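Local coordinates for protein GH59 galactosidase (Clostridium cellulolyticum, PDB 2V4V) that binds xylose through the family 6 carbohydrate-binding module of a probable polysaccharide-degrading family 59 glycoside hydrolase, at residues Q54-S59 / Y92-C97; I68-S73 / G104-Y109. One frame throughout, in Å; residues are numbered along the deposited sequence.

Contact 1. Residues Q54-S59 / Y92-C97; sequences QARVAS and YTDAKC
Tyr92 lays one face of its ring over the methyl of Ala58, whose CB sits 3.6 Å from the ring centroid and only 8° off the ring normal, a CH-pi contact. The two residues belong to neighbouring antiparallel strands of one sheet in the beta-sandwich of this family 6 carbohydrate-binding module; strand 91-98 is outermost in this sheet, and strand 121-128 flanks 54-59 on its other edge. Two hydrogen-bonded pairs, Ala55 with Ala95 and Val57 with Thr93, zip the backbones together; Ala55 N reaches Ala95 O at 2.8 Å. Below these pairs Val57 CG2 meets Ala95 CB at 3.7 Å, on the face that packs against Val83 and Cys81 of the opposing sheet. The other face carries the polar groups. Arg56 sends CG anti to its backbone N (chi1 -173°) and then bends at chi2, which brings CD back over the neighbouring strand. Its guanidinium lies with one face over Tyr92 O, while NH1 forms a salt bridge to Asp94 OD1 at 2.9 Å; NH2 has a second anionic partner in Glu25. The carboxylate of Asp94 is thus shared, because Gln54, on an extended chain, gives OD2 a weak hydrogen bond from NE2. Arg56 NH1 keeps OD1 nearly in its own guanidinium plane but approaches that oxygen from above the carboxylate plane, 58° out of it.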
loop_
_atom_site.group_PDB
_atom_site.type_symbol
_atom_site.label_atom_id
_atom_site.label_comp_id
_atom_site.label_asym_id
_atom_site.label_seq_id
_atom_site.Cartn_x
_atom_site.Cartn_y
_atom_site.Cartn_z
ATOM N N GLN A 54 -1.528 1.091 -8.035
ATOM C CA GLN A 54 -0.254 0.478 -8.381
ATOM C C GLN A 54 0.645 0.608 -7.175
ATOM O O GLN A 54 0.811 1.715 -6.632
ATOM C CB GLN A 54 0.332 1.201 -9.605
ATOM C CG GLN A 54 1.695 0.718 -10.094
ATOM C CD GLN A 54 2.312 1.681 -11.114
ATOM O OE1 GLN A 54 1.874 2.838 -11.254
ATOM N NE2 GLN A 54 3.363 1.225 -11.794
ATOM N N ALA A 55 1.215 -0.520 -6.748
ATOM C CA ALA A 55 2.145 -0.497 -5.611
ATOM C C ALA A 55 3.481 -1.133 -5.991
ATOM O O ALA A 55 3.516 -2.163 -6.680
ATOM C CB ALA A 55 1.545 -1.259 -4.441
ATOM N N ARG A 56 4.568 -0.490 -5.531
ATOM C CA ARG A 56 5.922 -1.002 -5.807
ATOM C C ARG A 56 6.361 -1.861 -4.614
ATOM O O ARG A 56 6.555 -1.328 -3.536
ATOM C CB ARG A 56 6.873 0.188 -6.014
ATOM C CG ARG A 56 8.251 -0.179 -6.473
ATOM C CD ARG A 56 8.196 -0.692 -7.924
ATOM N NE ARG A 56 9.543 -1.080 -8.336
ATOM C CZ ARG A 56 9.832 -1.704 -9.481
ATOM N NH1 ARG A 56 8.855 -1.992 -10.357
ATOM N NH2 ARG A 56 11.098 -2.044 -9.734
ATOM N N VAL A 57 6.414 -3.173 -4.817
ATOM C CA VAL A 57 6.499 -4.125 -3.703
ATOM C C VAL A 57 7.551 -5.206 -3.914
ATOM O O VAL A 57 7.889 -5.546 -5.061
ATOM C CB VAL A 57 5.169 -4.860 -3.502
ATOM C CG1 VAL A 57 4.128 -3.935 -2.814
ATOM C CG2 VAL A 57 4.654 -5.382 -4.849
ATOM N N ALA A 58 8.078 -5.725 -2.808
ATOM C CA ALA A 58 9.056 -6.822 -2.848
ATOM C C ALA A 58 8.625 -7.876 -1.814
ATOM O O ALA A 58 7.983 -7.531 -0.801
ATOM C CB ALA A 58 10.450 -6.327 -2.470
ATOM N N SER A 59 8.957 -9.152 -2.057
ATOM C CA SER A 59 8.672 -10.122 -1.005
ATOM C C SER A 59 9.508 -11.372 -1.170
ATOM O O SER A 59 9.532 -11.955 -2.295
ATOM C CB SER A 59 7.196 -10.574 -1.063
ATOM O OG SER A 59 6.982 -11.660 -0.180
ATOM N N TYR A 92 12.043 -5.535 -6.361
ATOM C CA TYR A 92 10.674 -4.982 -6.440
ATOM C C TYR A 92 10.019 -5.250 -7.781
ATOM O O TYR A 92 10.685 -5.436 -8.802
ATOM C CB TYR A 92 10.632 -3.487 -6.100
ATOM C CG TYR A 92 11.049 -3.212 -4.674
ATOM C CD1 TYR A 92 10.109 -2.885 -3.704
ATOM C CD2 TYR A 92 12.408 -3.352 -4.277
ATOM C CE1 TYR A 92 10.469 -2.650 -2.392
ATOM C CE2 TYR A 92 12.799 -3.120 -2.947
ATOM C CZ TYR A 92 11.810 -2.799 -1.994
ATOM O OH TYR A 92 12.122 -2.566 -0.654
ATOM N N THR A 93 8.696 -5.224 -7.737
ATOM C CA THR A 93 7.867 -5.303 -8.930
ATOM C C THR A 93 6.608 -4.446 -8.717
ATOM O O THR A 93 6.475 -3.814 -7.662
ATOM C CB THR A 93 7.502 -6.742 -9.227
ATOM O OG1 THR A 93 7.018 -6.848 -10.582
ATOM C CG2 THR A 93 6.504 -7.286 -8.200
ATOM N N ASP A 94 5.743 -4.367 -9.734
ATOM C CA ASP A 94 4.505 -3.598 -9.633
ATOM C C ASP A 94 3.328 -4.540 -9.374
ATOM O O ASP A 94 3.044 -5.470 -10.154
ATOM C CB ASP A 94 4.228 -2.834 -10.929
ATOM C CG ASP A 94 5.235 -1.711 -11.220
ATOM O OD1 ASP A 94 6.013 -1.263 -10.347
ATOM O OD2 ASP A 94 5.184 -1.215 -12.371
ATOM N N ALA A 95 2.629 -4.293 -8.275
ATOM C CA ALA A 95 1.378 -5.009 -7.992
ATOM C C ALA A 95 0.271 -4.041 -8.361
ATOM O O ALA A 95 0.412 -2.806 -8.146
ATOM C CB ALA A 95 1.311 -5.416 -6.506
ATOM N N LYS A 96 -0.836 -4.543 -8.916
ATOM C CA LYS A 96 -1.840 -3.617 -9.444
ATOM C C LYS A 96 -3.245 -4.202 -9.212
ATOM O O LYS A 96 -3.424 -5.424 -9.259
ATOM C CB LYS A 96 -1.616 -3.454 -10.962
ATOM C CG LYS A 96 -0.288 -2.697 -11.238
ATOM C CD LYS A 96 0.136 -2.720 -12.697
ATOM C CE LYS A 96 0.852 -4.033 -13.059
ATOM N NZ LYS A 96 1.466 -3.894 -14.430
ATOM N N CYS A 97 -4.218 -3.305 -9.048
ATOM C CA CYS A 97 -5.611 -3.729 -8.945
ATOM C C CYS A 97 -6.557 -2.608 -9.384
ATOM O O CYS A 97 -6.153 -1.417 -9.520
ATOM C CB CYS A 97 -5.984 -4.191 -7.536
ATOM S SG CYS A 97 -5.894 -2.822 -6.310
#

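Contact 2. Residues I68-S73 / G104-Y109; sequences IRLDSS and GKHDVY
Tyr109 spreads one face of its ring beneath the turn that follows strand 68-70, with Ser72 C 3.5 Å above the ring plane over its centre and Ser73 N nearer the rim. Its CG stands anti to the carbonyl carbon, beside the backbone N (chi1 -72°), and the ring packs against the peptide groups of 71-73, with Ser73 CB touching CD1 at 3.7 Å. The strands pair as antiparallel neighbours in the larger sheet of the beta-sandwich: Arg69 and Tyr109 form a hydrogen-bonded pair. Leu70 and Val108 follow on the other face, meeting through CD2 and CG2. Leu70 also places CD1 over the centre of the His106 ring, 4.1 Å from the centroid, a CH-pi contact. Just past the strand end, Asp71 N donates to Asp107 O at 2.8 Å. Its side chain turns back, CG anti to the carbonyl carbon, and OD1 accepts Asp107 N at 2.8 Å, nearly in line with its own C-O bond. Asp107 is therefore gripped by Asp71 at both its backbone N and O. A water donates to Asp71 O and Asp107 OD2 and accepts from Tyr109 OH at 2.7 Å, while Asp107 OD1 takes Asn43 N. With Asp71 OD1 and Asp107 OD2 4.4 Å apart, the two carboxylates probably repel one another, a cost that these N-H and water donors may partly offset.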
loop_
_atom_site.group_PDB
_atom_site.type_symbol
_atom_site.label_atom_id
_atom_site.label_comp_id
_atom_site.label_asym_id
_atom_site.label_seq_id
_atom_site.Cartn_x
_atom_site.Cartn_y
_atom_site.Cartn_z
ATOM N N ILE A 68 -7.338 -1.666 0.513
ATOM C CA ILE A 68 -7.317 -0.214 0.466
ATOM C C ILE A 68 -8.646 0.258 1.071
ATOM O O ILE A 68 -9.692 0.083 0.436
ATOM C CB ILE A 68 -7.255 0.302 -0.983
ATOM C CG1 ILE A 68 -6.017 -0.248 -1.701
ATOM C CG2 ILE A 68 -7.200 1.827 -1.028
ATOM C CD1 ILE A 68 -6.187 -0.324 -3.217
ATOM N N ARG A 69 -8.570 0.870 2.272
ATOM C CA ARG A 69 -9.764 1.215 3.016
ATOM C C ARG A 69 -9.790 2.729 3.285
ATOM O O ARG A 69 -8.746 3.369 3.381
ATOM C CB ARG A 69 -9.790 0.457 4.349
ATOM C CG ARG A 69 -10.101 -1.047 4.131
ATOM C CD ARG A 69 -10.091 -1.851 5.431
ATOM N NE ARG A 69 -10.309 -3.262 5.153
ATOM C CZ ARG A 69 -11.503 -3.818 4.919
ATOM N NH1 ARG A 69 -12.639 -3.085 4.940
ATOM N NH2 ARG A 69 -11.575 -5.143 4.671
ATOM N N LEU A 70 -11.001 3.308 3.332
ATOM C CA LEU A 70 -11.091 4.746 3.511
ATOM C C LEU A 70 -11.499 5.106 4.922
ATOM O O LEU A 70 -12.469 4.588 5.472
ATOM C CB LEU A 70 -12.108 5.334 2.525
ATOM C CG LEU A 70 -11.769 5.185 1.048
ATOM C CD1 LEU A 70 -12.890 5.809 0.165
ATOM C CD2 LEU A 70 -10.396 5.752 0.707
ATOM N N ASP A 71 -10.751 6.054 5.467
ATOM C CA ASP A 71 -11.089 6.780 6.681
ATOM C C ASP A 71 -10.970 6.053 8.031
ATOM O O ASP A 71 -10.965 6.661 9.034
ATOM C CB ASP A 71 -12.399 7.555 6.494
ATOM C CG ASP A 71 -12.314 8.564 5.326
ATOM O OD1 ASP A 71 -11.328 9.272 5.251
ATOM O OD2 ASP A 71 -13.280 8.586 4.590
ATOM N N SER A 72 -10.880 4.746 7.993
ATOM C CA SER A 72 -10.481 3.983 9.189
ATOM C C SER A 72 -9.904 2.635 8.769
ATOM O O SER A 72 -10.104 2.191 7.617
ATOM C CB SER A 72 -11.688 3.775 10.109
ATOM O OG SER A 72 -12.711 3.036 9.444
ATOM N N SER A 73 -9.191 1.982 9.695
ATOM C CA SER A 73 -8.490 0.749 9.351
ATOM C C SER A 73 -9.447 -0.400 9.048
ATOM O O SER A 73 -9.026 -1.437 8.482
ATOM C CB SER A 73 -7.490 0.346 10.454
ATOM O OG SER A 73 -8.159 0.024 11.648
ATOM N N GLY A 104 -13.653 12.870 -3.735
ATOM C CA GLY A 104 -13.345 13.714 -2.594
ATOM C C GLY A 104 -12.101 13.295 -1.842
ATOM O O GLY A 104 -11.307 12.483 -2.314
ATOM N N LYS A 105 -11.966 13.866 -0.645
ATOM C CA LYS A 105 -10.771 13.722 0.180
ATOM C C LYS A 105 -11.023 12.663 1.249
ATOM O O LYS A 105 -12.069 12.664 1.904
ATOM C CB LYS A 105 -10.486 15.074 0.840
ATOM C CG LYS A 105 -9.957 16.146 -0.101
ATOM C CD LYS A 105 -11.117 16.823 -0.857
ATOM C CE LYS A 105 -10.753 18.182 -1.466
ATOM N NZ LYS A 105 -11.736 18.503 -2.571
ATOM N N HIS A 106 -10.074 11.728 1.402
ATOM C CA HIS A 106 -10.193 10.683 2.399
ATOM C C HIS A 106 -8.837 10.327 2.961
ATOM O O HIS A 106 -7.834 10.505 2.278
ATOM C CB HIS A 106 -10.781 9.451 1.728
ATOM C CG HIS A 106 -12.216 9.648 1.353
ATOM N ND1 HIS A 106 -12.643 10.006 0.084
ATOM C CD2 HIS A 106 -13.324 9.571 2.119
ATOM C CE1 HIS A 106 -13.967 10.124 0.093
ATOM N NE2 HIS A 106 -14.400 9.874 1.315
ATOM N N ASP A 107 -8.822 9.831 4.200
ATOM C CA ASP A 107 -7.558 9.261 4.698
ATOM C C ASP A 107 -7.487 7.822 4.172
ATOM O O ASP A 107 -8.455 7.054 4.290
ATOM C CB ASP A 107 -7.481 9.237 6.207
ATOM C CG ASP A 107 -7.650 10.630 6.841
ATOM O OD1 ASP A 107 -7.292 11.648 6.210
ATOM O OD2 ASP A 107 -8.121 10.661 7.992
ATOM N N VAL A 108 -6.326 7.456 3.609
ATOM C CA VAL A 108 -6.237 6.164 2.970
ATOM C C VAL A 108 -5.490 5.215 3.914
ATOM O O VAL A 108 -4.337 5.504 4.274
ATOM C CB VAL A 108 -5.512 6.252 1.607
ATOM C CG1 VAL A 108 -5.149 4.878 1.118
ATOM C CG2 VAL A 108 -6.403 6.942 0.561
ATOM N N TYR A 109 -6.143 4.086 4.258
ATOM C CA TYR A 109 -5.499 3.034 5.057
ATOM C C TYR A 109 -5.124 1.914 4.141
ATOM O O TYR A 109 -6.003 1.345 3.482
ATOM C CB TYR A 109 -6.464 2.488 6.123
ATOM C CG TYR A 109 -6.680 3.481 7.238
ATOM C CD1 TYR A 109 -6.187 3.241 8.535
ATOM C CD2 TYR A 109 -7.393 4.679 7.008
ATOM C CE1 TYR A 109 -6.395 4.164 9.579
ATOM C CE2 TYR A 109 -7.594 5.601 8.028
ATOM C CZ TYR A 109 -7.091 5.345 9.310
ATOM O OH TYR A 109 -7.322 6.287 10.307
HETATM O O HOH W 1 -8.678 8.516 9.616
#

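In the fold
The two contacts occupy different sheets of the same beta-sandwich, their centres about 20 Å apart and on opposite sides of the chain's centre. Contact 1 joins strands 52-59 and 91-98 in the four-stranded sheet; contact 2 joins 64-70 and 105-113 in the five-stranded one. Along the chain their segments alternate, so each run from one contact leads to the other: 52-59 is followed by 64-70, and 91-98 by 105-113. The sheets meet between them where Cys97 SG packs on Ile68 CD1 at 4.0 Å. This interleaving ties both sheets into a single module, with the bound xylose about 7 Å from the Tyr92 side chain of contact 1.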